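Toxin-like protein (Paenibacillus larvae subsp. larvae BRL-230010, PDB 5DZQ) is a C3-like toxin that probably transfers a single ADP-ribose group from NAD+ to a host target protein. Local coordinates at residues Asn55-Leu58 / Lys64-Phe67; Arg37-Glu42 / Ile75-Glu80. All coordinates share one frame; numbering follows the deposited sequence.

Contact 1. Residues Asn55-Leu58 / Lys64-Phe67; sequences NTYL and KLGF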
loop_
_atom_site.group_PDB
_atom_site.type_symbol
_atom_site.label_atom_id
_atom_site.label_comp_id
_atom_site.label_asym_id
_atom_site.label_seq_id
_atom_site.Cartn_x
_atom_site.Cartn_y
_atom_site.Cartn_z
ATOM N N ASN B 55 -8.442 -7.093 -1.318
ATOM C CA ASN B 55 -9.191 -6.062 -2.029
ATOM C C ASN B 55 -9.067 -6.131 -3.543
ATOM O O ASN B 55 -10.014 -5.793 -4.254
ATOM C CB ASN B 55 -8.777 -4.688 -1.523
ATOM C CG ASN B 55 -9.167 -4.472 -0.070
ATOM O OD1 ASN B 55 -10.116 -5.073 0.417
ATOM N ND2 ASN B 55 -8.430 -3.625 0.627
ATOM N N THR B 56 -7.920 -6.569 -4.062
ATOM C CA THR B 56 -7.816 -6.691 -5.505
ATOM C C THR B 56 -8.724 -7.848 -5.967
ATOM O O THR B 56 -9.353 -7.766 -7.020
ATOM C CB THR B 56 -6.346 -6.895 -5.968
ATOM O OG1 THR B 56 -5.786 -8.032 -5.311
ATOM C CG2 THR B 56 -5.518 -5.684 -5.620
ATOM N N TYR B 57 -8.826 -8.907 -5.168
ATOM C CA TYR B 57 -9.757 -10.001 -5.484
ATOM C C TYR B 57 -11.211 -9.504 -5.525
ATOM O O TYR B 57 -11.979 -9.823 -6.441
ATOM C CB TYR B 57 -9.641 -11.142 -4.466
ATOM C CG TYR B 57 -10.732 -12.219 -4.588
ATOM C CD1 TYR B 57 -10.722 -13.137 -5.628
ATOM C CD2 TYR B 57 -11.762 -12.311 -3.652
ATOM C CE1 TYR B 57 -11.712 -14.128 -5.738
ATOM C CE2 TYR B 57 -12.755 -13.288 -3.752
ATOM C CZ TYR B 57 -12.727 -14.194 -4.796
ATOM O OH TYR B 57 -13.716 -15.166 -4.902
ATOM N N LEU B 58 -11.589 -8.728 -4.521
ATOM C CA LEU B 58 -12.963 -8.240 -4.423
ATOM C C LEU B 58 -13.290 -7.277 -5.570
ATOM O O LEU B 58 -14.370 -7.345 -6.175
ATOM C CB LEU B 58 -13.176 -7.563 -3.064
ATOM C CG LEU B 58 -13.233 -8.538 -1.883
ATOM C CD1 LEU B 58 -13.213 -7.790 -0.577
ATOM C CD2 LEU B 58 -14.503 -9.400 -1.969
ATOM N N LYS B 64 -18.407 -9.664 -5.897
ATOM C CA LYS B 64 -19.126 -10.933 -5.900
ATOM C C LYS B 64 -18.168 -12.072 -5.594
ATOM O O LYS B 64 -17.040 -12.071 -6.070
ATOM C CB LYS B 64 -19.805 -11.177 -7.240
ATOM C CG LYS B 64 -20.830 -10.131 -7.636
ATOM C CD LYS B 64 -21.221 -10.314 -9.086
ATOM C CE LYS B 64 -22.003 -9.116 -9.599
ATOM N NZ LYS B 64 -22.165 -9.181 -11.077
ATOM N N LEU B 65 -18.624 -13.050 -4.815
ATOM C CA LEU B 65 -17.775 -14.183 -4.438
ATOM C C LEU B 65 -18.035 -15.381 -5.343
ATOM O O LEU B 65 -18.924 -15.345 -6.193
ATOM C CB LEU B 65 -18.006 -14.566 -2.971
ATOM C CG LEU B 65 -17.890 -13.437 -1.936
ATOM C CD1 LEU B 65 -18.128 -13.981 -0.533
ATOM C CD2 LEU B 65 -16.531 -12.734 -2.020
ATOM N N GLY B 66 -17.251 -16.440 -5.169
ATOM C CA GLY B 66 -17.458 -17.671 -5.911
ATOM C C GLY B 66 -16.311 -17.964 -6.852
ATOM O O GLY B 66 -16.272 -19.006 -7.494
ATOM N N PHE B 67 -15.363 -17.038 -6.927
ATOM C CA PHE B 67 -14.278 -17.148 -7.897
ATOM C C PHE B 67 -13.072 -17.886 -7.327
ATOM O O PHE B 67 -12.473 -18.703 -8.023
ATOM C CB PHE B 67 -13.881 -15.757 -8.403
ATOM C CG PHE B 67 -14.947 -15.113 -9.245
ATOM C CD1 PHE B 67 -15.975 -14.388 -8.659
ATOM C CD2 PHE B 67 -14.946 -15.269 -10.625
ATOM C CE1 PHE B 67 -16.978 -13.813 -9.438
ATOM C CE2 PHE B 67 -15.942 -14.698 -11.409
ATOM C CZ PHE B 67 -16.956 -13.966 -10.814
#
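The Y57 ring reaches from helix 51-60 to the loop 64-67 and ends in a hydroxyl that meets the backbone of F67. CG of Y57 lies anti to the backbone N (chi1 171°), a torsion that carries the ring outward although the bond from CA to CB does not itself aim at the loop. The amide of F67 donates weakly to this hydroxyl, with F67 N 3.2 Å from Y57 OH and the N-H bent to 133°. The same oxygen is also hydrogen-bonded to K68 N and to D72 OD1, so that three polar groups converge on one buried side chain. Beside this polar end, CB of F67 packs obliquely on the ring, 3.8 Å from Y57 CE1, while the phenyl group of F67 leads away and has the tyrosine oxygen near its own plane, at the edge.

The segments belong to two successive helices of the N-terminal helical part of the alpha/beta ADP-ribosyltransferase fold and the loop between them: the loop joins helix 51-60 to helix 69-83. D72 lies in the second helix, and its other oxygen, OD2, takes G66 N, so D72 grips both the tyrosine hydroxyl and the loop. G66 has a positive phi (114°), and it carries the chain round between the two residues that pack.

L65 supplies the apolar part. Its side chain crosses that of Y57 at about a right angle, methyl CD2 standing 4.2 Å from Y57 CE2. Against L58 it runs alongside instead, both side chains pointing the same way, and the methyls meet at 3.9 Å between L58 CD2 and L65 CD2. R185, from a loop of the same chain, touches both leucines.

Contact 2. Residues Arg37-Glu42 / Ile75-Glu80; sequences RANEKE and ILKLDE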
loop_
_atom_site.group_PDB
_atom_site.type_symbol
_atom_site.label_atom_id
_atom_site.label_comp_id
_atom_site.label_asym_id
_atom_site.label_seq_id
_atom_site.Cartn_x
_atom_site.Cartn_y
_atom_site.Cartn_z
ATOM N N ARG B 37 -14.457 -13.747 18.375
ATOM C CA ARG B 37 -13.833 -15.033 18.637
ATOM C C ARG B 37 -12.333 -14.923 18.373
ATOM O O ARG B 37 -11.891 -13.997 17.696
ATOM C CB ARG B 37 -14.459 -16.115 17.762
ATOM C CG ARG B 37 -15.941 -16.345 18.042
ATOM C CD ARG B 37 -16.603 -17.092 16.890
ATOM N NE ARG B 37 -15.944 -18.364 16.602
ATOM C CZ ARG B 37 -16.304 -19.533 17.128
ATOM N NH1 ARG B 37 -17.321 -19.596 17.975
ATOM N NH2 ARG B 37 -15.647 -20.639 16.806
ATOM N N ALA B 38 -11.555 -15.862 18.896
ATOM C CA ALA B 38 -10.108 -15.823 18.707
ATOM C C ALA B 38 -9.725 -15.852 17.224
ATOM O O ALA B 38 -8.797 -15.157 16.810
ATOM C CB ALA B 38 -9.447 -16.978 19.448
ATOM N N ASN B 39 -10.443 -16.641 16.425
ATOM C CA ASN B 39 -10.111 -16.780 15.007
ATOM C C ASN B 39 -10.485 -15.526 14.223
ATOM O O ASN B 39 -9.855 -15.212 13.214
ATOM C CB ASN B 39 -10.800 -18.005 14.394
ATOM C CG ASN B 39 -12.303 -17.805 14.210
ATOM O OD1 ASN B 39 -13.064 -17.829 15.177
ATOM N ND2 ASN B 39 -12.731 -17.617 12.965
ATOM N N GLU B 40 -11.503 -14.815 14.699
ATOM C CA GLU B 40 -11.959 -13.575 14.076
ATOM C C GLU B 40 -10.950 -12.460 14.290
ATOM O O GLU B 40 -10.680 -11.674 13.369
ATOM C CB GLU B 40 -13.338 -13.162 14.628
ATOM C CG GLU B 40 -14.509 -13.957 14.037
ATOM C CD GLU B 40 -15.853 -13.639 14.687
ATOM O OE1 GLU B 40 -15.890 -13.335 15.899
ATOM O OE2 GLU B 40 -16.882 -13.712 13.986
ATOM N N LYS B 41 -10.382 -12.393 15.493
ATOM C CA LYS B 41 -9.342 -11.401 15.776
ATOM C C LYS B 41 -8.119 -11.632 14.894
ATOM O O LYS B 41 -7.541 -10.685 14.374
ATOM C CB LYS B 41 -8.902 -11.435 17.244
ATOM C CG LYS B 41 -9.995 -11.209 18.281
ATOM C CD LYS B 41 -9.429 -11.412 19.693
ATOM C CE LYS B 41 -10.525 -11.521 20.746
ATOM N NZ LYS B 41 -9.972 -11.605 22.134
ATOM N N GLU B 42 -7.710 -12.895 14.772
ATOM C CA GLU B 42 -6.580 -13.267 13.929
ATOM C C GLU B 42 -6.830 -12.852 12.488
ATOM O O GLU B 42 -5.953 -12.296 11.811
ATOM C CB GLU B 42 -6.328 -14.778 13.991
ATOM C CG GLU B 42 -5.719 -15.255 15.301
ATOM C CD GLU B 42 -5.660 -16.770 15.397
ATOM O OE1 GLU B 42 -6.238 -17.451 14.518
ATOM O OE2 GLU B 42 -5.044 -17.276 16.358
ATOM N N ILE B 75 -13.383 -14.349 3.644
ATOM C CA ILE B 75 -14.102 -13.104 3.439
ATOM C C ILE B 75 -15.428 -13.186 4.183
ATOM O O ILE B 75 -15.851 -12.217 4.818
ATOM C CB ILE B 75 -14.310 -12.806 1.933
ATOM C CG1 ILE B 75 -13.000 -12.274 1.320
ATOM C CG2 ILE B 75 -15.429 -11.800 1.732
ATOM C CD1 ILE B 75 -13.007 -12.197 -0.179
ATOM N N LEU B 76 -16.070 -14.352 4.139
ATOM C CA LEU B 76 -17.333 -14.500 4.855
ATOM C C LEU B 76 -17.155 -14.336 6.358
ATOM O O LEU B 76 -18.000 -13.740 7.023
ATOM C CB LEU B 76 -17.963 -15.844 4.547
ATOM C CG LEU B 76 -18.480 -15.892 3.111
ATOM C CD1 LEU B 76 -19.010 -17.270 2.788
ATOM C CD2 LEU B 76 -19.552 -14.832 2.904
ATOM N N LYS B 77 -16.053 -14.862 6.888
ATOM C CA LYS B 77 -15.775 -14.719 8.313
ATOM C C LYS B 77 -15.438 -13.275 8.676
ATOM O O LYS B 77 -15.865 -12.770 9.713
ATOM C CB LYS B 77 -14.629 -15.646 8.740
ATOM C CG LYS B 77 -14.912 -17.135 8.544
ATOM C CD LYS B 77 -13.953 -17.989 9.369
ATOM C CE LYS B 77 -14.348 -19.456 9.345
ATOM N NZ LYS B 77 -13.949 -20.108 8.072
ATOM N N LEU B 78 -14.674 -12.602 7.821
ATOM C CA LEU B 78 -14.324 -11.209 8.077
ATOM C C LEU B 78 -15.573 -10.332 8.033
ATOM O O LEU B 78 -15.748 -9.449 8.873
ATOM C CB LEU B 78 -13.280 -10.735 7.060
ATOM C CG LEU B 78 -12.574 -9.400 7.273
ATOM C CD1 LEU B 78 -12.079 -9.243 8.709
ATOM C CD2 LEU B 78 -11.418 -9.302 6.279
ATOM N N ASP B 79 -16.459 -10.596 7.076
ATOM C CA ASP B 79 -17.748 -9.914 7.026
ATOM C C ASP B 79 -18.498 -10.051 8.359
ATOM O O ASP B 79 -19.110 -9.101 8.850
ATOM C CB ASP B 79 -18.625 -10.482 5.909
ATOM C CG ASP B 79 -18.083 -10.191 4.516
ATOM O OD1 ASP B 79 -17.151 -9.375 4.377
ATOM O OD2 ASP B 79 -18.610 -10.785 3.554
ATOM N N GLU B 80 -18.445 -11.247 8.933
ATOM C CA GLU B 80 -19.194 -11.531 10.154
ATOM C C GLU B 80 -18.563 -10.838 11.346
ATOM O O GLU B 80 -19.259 -10.326 12.225
ATOM C CB GLU B 80 -19.280 -13.033 10.394
ATOM C CG GLU B 80 -20.271 -13.728 9.475
ATOM C CD GLU B 80 -21.667 -13.115 9.536
ATOM O OE1 GLU B 80 -22.162 -12.831 10.653
ATOM O OE2 GLU B 80 -22.270 -12.906 8.458
#
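Two helices of the N-terminal helical part of this ADP-ribosyltransferase, 38-49 and 69-83, meet here close to the start of the first. Their short segments run at 103° to each other with axes 9.7 Å apart, and the backbones come nearest at E40 and L78. Side-chain contact is sparse. The amide nitrogen of N39 lies against the aliphatic part of K77, ND2 of N39 being 3.8 Å from CD of K77, and the two side chains cross at about a right angle. N39 has its CG between the backbone N and the carbonyl carbon (chi1 73°), and its amide is further held by R37, whose NE donates to OD1 of N39 over 3.3 Å, in the carbonyl plane. The end of the E40 side chain comes near the backbone of E80, with OE2 of E40 4.2 Å from C of E80. E40 OE1 takes the backbone N of R37, the N-cap residue, at 2.9 Å and nearly straight (172°). K84 adds a salt bridge to that oxygen. The carboxylates of E40 and E80 stay apart, with 6.3 Å between E40 OE2 and E80 OE1. With van der Waals touches alone joining the segments, N39 and E40 take their bonds from R37 at the helix start, and the buried charge of E40 is probably balanced by K84, just past the end of helix 69-83.

How the contacts relate
Helix 69-83 ties the two contacts together: contact 2 uses its middle, and contact 1 the loop that leads into it, nested within the chain that contact 2 closes. Their centres are 17 Å apart, yet they touch through I75, whose CD1 lies 3.6 Å from L58 CD2, and through L76, which packs on L65. Both are partly buried and peripheral. Contact 1 pairs two buried helix residues with a more exposed loop, by methyl and ring packing plus one weak bond to a tyrosine hydroxyl. Contact 2, between two helices, buries less surface (129 against 216 Å²) and sets polar side chains against aliphatic and backbone atoms, without a hydrogen bond between the segments.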